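Fervidolysin (Fervidobacterium pennivorans, PDB 1R6V) degrades keratin into peptides as a subtilisin-like serine protease, allowing the bacterium to grow on native feathers. Local coordinates at residues A[309-313]-A[489-493]. The protein carries 1 engineered substitution. Numbering follows the deposited sequence.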
loop_
_atom_site.group_PDB
_atom_site.type_symbol
_atom_site.label_atom_id
_atom_site.label_comp_id
_atom_site.label_asym_id
_atom_site.label_seq_id
_atom_site.Cartn_x
_atom_site.Cartn_y
_atom_site.Cartn_z
ATOM N N GLY A 309 -0.168 -6.635 0.755
ATOM C CA GLY A 309 1.203 -6.621 0.266
ATOM C C GLY A 309 2.206 -5.714 0.958
ATOM O O GLY A 309 3.386 -5.721 0.594
ATOM N N TYR A 310 1.776 -4.915 1.932
ATOM C CA TYR A 310 2.747 -4.050 2.623
ATOM C C TYR A 310 3.587 -4.885 3.590
ATOM O O TYR A 310 3.055 -5.729 4.318
ATOM C CB TYR A 310 2.029 -2.944 3.401
ATOM C CG TYR A 310 1.358 -1.906 2.513
ATOM C CD1 TYR A 310 0.061 -1.472 2.785
ATOM C CD2 TYR A 310 2.029 -1.347 1.424
ATOM C CE1 TYR A 310 -0.562 -0.506 1.987
ATOM C CE2 TYR A 310 1.413 -0.374 0.621
ATOM C CZ TYR A 310 0.118 0.032 0.920
ATOM O OH TYR A 310 -0.485 1.002 0.152
ATOM N N PRO A 311 4.912 -4.658 3.620
ATOM C CA PRO A 311 5.744 -5.445 4.537
ATOM C C PRO A 311 5.410 -5.220 5.996
ATOM O O PRO A 311 5.131 -4.090 6.409
ATOM C CB PRO A 311 7.166 -5.009 4.182
ATOM C CG PRO A 311 6.985 -3.591 3.659
ATOM C CD PRO A 311 5.732 -3.739 2.811
ATOM N N GLY A 312 5.402 -6.311 6.763
ATOM C CA GLY A 312 5.139 -6.224 8.183
ATOM C C GLY A 312 3.791 -6.730 8.662
ATOM O O GLY A 312 3.639 -7.068 9.843
ATOM N N VAL A 313 2.801 -6.750 7.775
ATOM C CA VAL A 313 1.484 -7.224 8.170
ATOM C C VAL A 313 1.511 -8.738 8.317
ATOM O O VAL A 313 2.433 -9.397 7.834
ATOM C CB VAL A 313 0.393 -6.871 7.128
ATOM C CG1 VAL A 313 0.407 -5.383 6.844
ATOM C CG2 VAL A 313 0.578 -7.671 5.870
ATOM N N ARG A 489 10.921 1.423 2.951
ATOM C CA ARG A 489 10.952 0.944 4.329
ATOM C C ARG A 489 10.249 -0.380 4.482
ATOM O O ARG A 489 9.156 -0.574 3.951
ATOM C CB ARG A 489 10.268 1.949 5.270
ATOM C CG ARG A 489 10.731 3.386 5.137
ATOM C CD ARG A 489 9.953 4.288 6.098
ATOM N NE ARG A 489 10.378 4.106 7.485
ATOM C CZ ARG A 489 10.044 4.912 8.492
ATOM N NH1 ARG A 489 9.269 5.972 8.279
ATOM N NH2 ARG A 489 10.498 4.667 9.716
ATOM N N PHE A 490 10.874 -1.276 5.248
ATOM C CA PHE A 490 10.323 -2.604 5.498
ATOM C C PHE A 490 10.207 -2.830 7.004
ATOM O O PHE A 490 11.134 -3.335 7.619
ATOM C CB PHE A 490 11.250 -3.669 4.895
ATOM C CG PHE A 490 11.344 -3.597 3.395
ATOM C CD1 PHE A 490 12.218 -2.711 2.775
ATOM C CD2 PHE A 490 10.531 -4.400 2.609
ATOM C CE1 PHE A 490 12.281 -2.623 1.382
ATOM C CE2 PHE A 490 10.582 -4.322 1.217
ATOM C CZ PHE A 490 11.459 -3.432 0.605
ATOM N N PRO A 491 9.055 -2.499 7.601
ATOM C CA PRO A 491 8.913 -2.697 9.045
ATOM C C PRO A 491 8.547 -4.098 9.480
ATOM O O PRO A 491 7.775 -4.796 8.818
ATOM C CB PRO A 491 7.832 -1.692 9.436
ATOM C CG PRO A 491 6.977 -1.607 8.205
ATOM C CD PRO A 491 7.925 -1.736 7.037
ATOM N N HIS A 492 9.136 -4.499 10.599
ATOM C CA HIS A 492 8.826 -5.778 11.206
ATOM C C HIS A 492 8.867 -6.983 10.290
ATOM O O HIS A 492 8.032 -7.862 10.396
ATOM C CB HIS A 492 7.463 -5.640 11.882
ATOM C CG HIS A 492 7.466 -4.601 12.954
ATOM N ND1 HIS A 492 7.959 -4.853 14.216
ATOM C CD2 HIS A 492 7.187 -3.277 12.915
ATOM C CE1 HIS A 492 7.996 -3.725 14.904
ATOM N NE2 HIS A 492 7.536 -2.755 14.136
ATOM N N ILE A 493 9.871 -7.023 9.422
ATOM C CA ILE A 493 10.050 -8.143 8.518
ATOM C C ILE A 493 11.037 -9.141 9.145
ATOM O O ILE A 493 11.689 -8.852 10.152
ATOM C CB ILE A 493 10.617 -7.710 7.129
ATOM C CG1 ILE A 493 12.010 -7.086 7.273
ATOM C CG2 ILE A 493 9.652 -6.715 6.458
ATOM C CD1 ILE A 493 12.774 -7.010 5.929
HETATM O O HOH W 1 5.422 -8.382 11.266
#
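A type II beta turn of the subtilisin-like catalytic domain, Tyr-310 to Val-313, packs its two central residues against a strand, and the corner at His-492, in the first beta-sandwich domain. The apolar part centres on Pro-311, whose CB lies 3.8 Å from both CD2 of Phe-490 and CG2 of Ile-493, while its CG comes within 4.0 Å of CD of Pro-491. At the turn's third position, Gly-312 brings CA to 3.1 Å from O of Pro-491; its backbone angles (phi 107°, psi -24°) would jam a CB against the carbonyl of Pro-311, which calls for glycine, and a CB here would also strike O of Pro-491. No direct hydrogen bond joins the segments. Instead, one water donates to O of Gly-312 (2.6 Å) and to O of His-492 (2.8 Å), bridging the two backbones. The contact is a buried part of the domain interface, away from the active and calcium sites. Strand 487-494 lies at the edge of its sheet, paired antiparallel with 446-455; Tyr-478 of strand 478-481 also touches Pro-311, and helix 275-286 packs on both Tyr-310 and Pro-491.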